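Alpha-L-rhamnosidase (Aspergillus terreus, PDB 6GSZ) probably hydrolyses terminal non-reducing alpha-L-rhamnose residues in alpha-L-rhamnosides. Local coordinates at residues A[537-545]-A[779-787]. Residues are numbered along the deposited sequence; the frame is centred on the assembly and turned at random.
Sequences QLYESFGDK and SPAEPGWRR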
loop_
_atom_site.group_PDB
_atom_site.type_symbol
_atom_site.label_atom_id
_atom_site.label_comp_id
_atom_site.label_asym_id
_atom_site.label_seq_id
_atom_site.Cartn_x
_atom_site.Cartn_y
_atom_site.Cartn_z
ATOM N N GLN A 537 2.751 -3.393 14.029
ATOM C CA GLN A 537 3.777 -3.551 13.004
ATOM C C GLN A 537 4.282 -2.190 12.490
ATOM O O GLN A 537 5.458 -2.044 12.084
ATOM C CB GLN A 537 3.357 -4.495 11.893
ATOM C CG GLN A 537 4.423 -4.723 10.836
ATOM C CD GLN A 537 5.671 -5.385 11.392
ATOM O OE1 GLN A 537 5.595 -6.503 11.865
ATOM N NE2 GLN A 537 6.809 -4.708 11.244
ATOM N N LEU A 538 3.352 -1.235 12.332
ATOM C CA LEU A 538 3.740 0.050 11.834
ATOM C C LEU A 538 4.779 0.675 12.779
ATOM O O LEU A 538 5.700 1.353 12.319
ATOM C CB LEU A 538 2.485 0.917 11.657
ATOM C CG LEU A 538 2.601 2.066 10.692
ATOM C CD1 LEU A 538 2.896 1.595 9.265
ATOM C CD2 LEU A 538 1.322 2.875 10.752
ATOM N N TYR A 539 4.537 0.525 14.093
ATOM C CA TYR A 539 5.479 1.054 15.083
ATOM C C TYR A 539 6.833 0.292 15.063
ATOM O O TYR A 539 7.878 0.944 15.035
ATOM C CB TYR A 539 4.830 0.999 16.458
ATOM C CG TYR A 539 5.706 1.570 17.538
ATOM C CD1 TYR A 539 6.029 2.908 17.516
ATOM C CD2 TYR A 539 6.229 0.812 18.563
ATOM C CE1 TYR A 539 6.845 3.502 18.468
ATOM C CE2 TYR A 539 6.991 1.393 19.567
ATOM C CZ TYR A 539 7.317 2.743 19.518
ATOM O OH TYR A 539 8.119 3.328 20.454
ATOM N N GLU A 540 6.772 -1.033 14.922
ATOM C CA GLU A 540 7.996 -1.814 14.789
ATOM C C GLU A 540 8.824 -1.290 13.603
ATOM O O GLU A 540 10.059 -1.135 13.677
ATOM C CB GLU A 540 7.699 -3.283 14.583
ATOM C CG GLU A 540 7.152 -3.958 15.830
ATOM C CD GLU A 540 8.073 -4.004 17.028
ATOM O OE1 GLU A 540 9.146 -4.635 16.898
ATOM O OE2 GLU A 540 7.707 -3.364 18.050
ATOM N N SER A 541 8.127 -0.967 12.503
ATOM C CA SER A 541 8.840 -0.595 11.264
ATOM C C SER A 541 9.349 0.858 11.294
ATOM O O SER A 541 10.472 1.138 10.798
ATOM C CB SER A 541 7.886 -0.755 10.093
ATOM O OG SER A 541 7.581 -2.117 9.884
ATOM N N PHE A 542 8.526 1.789 11.816
ATOM C CA PHE A 542 8.839 3.241 11.625
ATOM C C PHE A 542 9.059 4.018 12.933
ATOM O O PHE A 542 9.543 5.138 12.915
ATOM C CB PHE A 542 7.800 3.902 10.727
ATOM C CG PHE A 542 7.665 3.250 9.380
ATOM C CD1 PHE A 542 8.657 3.343 8.424
ATOM C CD2 PHE A 542 6.553 2.497 9.100
ATOM C CE1 PHE A 542 8.531 2.705 7.201
ATOM C CE2 PHE A 542 6.426 1.839 7.877
ATOM C CZ PHE A 542 7.408 1.940 6.931
ATOM N N GLY A 543 8.718 3.403 14.068
ATOM C CA GLY A 543 9.010 3.970 15.370
ATOM C C GLY A 543 8.285 5.242 15.764
ATOM O O GLY A 543 8.747 5.998 16.619
ATOM N N ASP A 544 7.138 5.538 15.128
ATOM C CA ASP A 544 6.468 6.797 15.336
ATOM C C ASP A 544 5.519 6.726 16.552
ATOM O O ASP A 544 4.444 6.121 16.449
ATOM C CB ASP A 544 5.727 7.172 14.059
ATOM C CG ASP A 544 5.092 8.536 14.152
ATOM O OD1 ASP A 544 4.840 9.018 15.253
ATOM O OD2 ASP A 544 4.732 9.065 13.074
ATOM N N LYS A 545 5.912 7.327 17.686
ATOM C CA LYS A 545 5.118 7.251 18.912
ATOM C C LYS A 545 3.797 8.029 18.776
ATOM O O LYS A 545 2.828 7.698 19.431
ATOM C CB LYS A 545 5.952 7.714 20.125
ATOM C CG LYS A 545 7.028 6.715 20.530
ATOM C CD LYS A 545 7.440 6.699 22.007
ATOM C CE LYS A 545 8.796 6.048 22.160
ATOM N NZ LYS A 545 9.836 6.801 21.423
ATOM N N SER A 779 16.372 -7.433 10.678
ATOM C CA SER A 779 15.122 -7.120 11.397
ATOM C C SER A 779 15.405 -5.976 12.348
ATOM O O SER A 779 16.542 -5.770 12.783
ATOM C CB SER A 779 14.534 -8.313 12.142
ATOM O OG SER A 779 15.418 -8.738 13.178
ATOM N N PRO A 780 14.374 -5.220 12.755
ATOM C CA PRO A 780 14.558 -4.149 13.730
ATOM C C PRO A 780 14.701 -4.698 15.151
ATOM O O PRO A 780 13.886 -5.492 15.599
ATOM C CB PRO A 780 13.316 -3.270 13.529
ATOM C CG PRO A 780 12.253 -4.249 13.071
ATOM C CD PRO A 780 12.986 -5.281 12.234
ATOM N N ALA A 781 15.736 -4.243 15.841
ATOM C CA ALA A 781 15.939 -4.601 17.248
ATOM C C ALA A 781 15.298 -3.579 18.182
ATOM O O ALA A 781 15.125 -3.841 19.353
ATOM C CB ALA A 781 17.405 -4.788 17.577
ATOM N N GLU A 782 14.963 -2.400 17.647
ATOM C CA GLU A 782 14.217 -1.359 18.325
ATOM C C GLU A 782 13.210 -0.871 17.290
ATOM O O GLU A 782 13.564 -0.777 16.104
ATOM C CB GLU A 782 15.120 -0.187 18.732
ATOM C CG GLU A 782 14.446 0.959 19.416
ATOM C CD GLU A 782 15.431 2.075 19.733
ATOM O OE1 GLU A 782 16.158 1.922 20.715
ATOM O OE2 GLU A 782 15.529 3.057 18.957
ATOM N N PRO A 783 11.970 -0.548 17.694
ATOM C CA PRO A 783 11.002 -0.024 16.724
ATOM C C PRO A 783 11.590 1.157 15.950
ATOM O O PRO A 783 12.054 2.089 16.553
ATOM C CB PRO A 783 9.807 0.405 17.607
ATOM C CG PRO A 783 9.897 -0.499 18.791
ATOM C CD PRO A 783 11.374 -0.731 19.024
ATOM N N GLY A 784 11.521 1.095 14.605
ATOM C CA GLY A 784 12.061 2.147 13.795
ATOM C C GLY A 784 13.484 1.961 13.285
ATOM O O GLY A 784 14.011 2.874 12.637
ATOM N N TRP A 785 14.142 0.843 13.646
ATOM C CA TRP A 785 15.424 0.421 13.070
ATOM C C TRP A 785 16.634 1.240 13.548
ATOM O O TRP A 785 17.690 1.101 12.937
ATOM C CB TRP A 785 15.376 0.388 11.547
ATOM C CG TRP A 785 14.472 -0.645 10.941
ATOM C CD1 TRP A 785 13.135 -0.539 10.672
ATOM C CD2 TRP A 785 14.871 -1.899 10.378
ATOM N NE1 TRP A 785 12.680 -1.667 10.063
ATOM C CE2 TRP A 785 13.724 -2.515 9.838
ATOM C CE3 TRP A 785 16.100 -2.548 10.236
ATOM C CZ2 TRP A 785 13.757 -3.744 9.204
ATOM C CZ3 TRP A 785 16.141 -3.768 9.617
ATOM C CH2 TRP A 785 14.990 -4.345 9.082
ATOM N N ARG A 786 16.540 1.965 14.665
ATOM C CA ARG A 786 17.746 2.625 15.169
ATOM C C ARG A 786 18.712 1.598 15.772
ATOM O O ARG A 786 19.934 1.870 15.906
ATOM C CB ARG A 786 17.364 3.641 16.245
ATOM C CG ARG A 786 18.462 4.619 16.641
ATOM C CD ARG A 786 18.019 5.436 17.861
ATOM N NE ARG A 786 17.884 4.580 19.054
ATOM C CZ ARG A 786 18.805 4.384 19.997
ATOM N NH1 ARG A 786 19.938 5.081 19.962
ATOM N NH2 ARG A 786 18.566 3.451 20.906
ATOM N N ARG A 787 18.170 0.424 16.129
ATOM C CA ARG A 787 18.984 -0.722 16.488
ATOM C C ARG A 787 18.539 -1.866 15.582
ATOM O O ARG A 787 17.321 -1.973 15.286
ATOM C CB ARG A 787 18.767 -1.147 17.951
ATOM C CG ARG A 787 19.183 -0.106 18.968
ATOM C CD ARG A 787 20.704 -0.109 18.951
ATOM N NE ARG A 787 21.332 0.822 19.892
ATOM C CZ ARG A 787 21.714 2.049 19.576
ATOM N NH1 ARG A 787 21.439 2.515 18.365
ATOM N NH2 ARG A 787 22.331 2.799 20.482
HETATM O O HOH W 1 11.756 -4.218 17.736
HETATM O O HOH W 2 10.133 -2.373 8.299
#
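Pro783 lays one edge of its ring over a face of the Tyr539 phenol in a CH-pi contact: its CB stands 3.8 Å from the ring centroid, 23° off the normal, while CG reaches Tyr539 CE2 at 3.6 Å. With Tyr539 CG anti to the backbone N (chi1 -178°), the ring is carried alongside Pro783, and its turn about CB-CG lays the face against it. The Glu540 chain bends at chi2 and brings OE2 to Pro783 CG, roughly at right angles, seen from CG, to the line toward Tyr539 CE2; OE1 accepts a hydrogen bond from a water that donates a second to Pro780 O.

Proline suits the second position of the type II turn from Glu782 to Trp785, and Gly784 suits the third, where positive phi would press a side chain against the preceding carbonyl. The turn presents Gly784 N to Glu540 O, a 2.8 Å hydrogen bond that is nearly straight at nitrogen (168°) although the donor sits well above the carbonyl plane. Pro783 CA adds a CA-H...O contact to that oxygen, and Gly784 CA adds another to Ser541 O. Gly543, just past the helix with positive phi, faces Gly784; the two CA atoms come within 3.9 Å, as two glycines allow.

Trp785 brings its indole edge to the helix end: CD1 meets Ser541 O at 3.1 Å, in the ring plane, and NE1 donates to a water shared with Ser541 OG. Pro780 CB covers one indole face.

The contact joins the C-terminal end of helix 530-542, in the six-hairpin glycosidase domain, to the connection between strands 778-780 and 787-790 of the C-terminal domain; Leu548 of helix 545-562 touches Tyr539, Asn482 of helix 471-484 bonds Ser541 OG, and helix 488-503 meets Leu538 and Phe542.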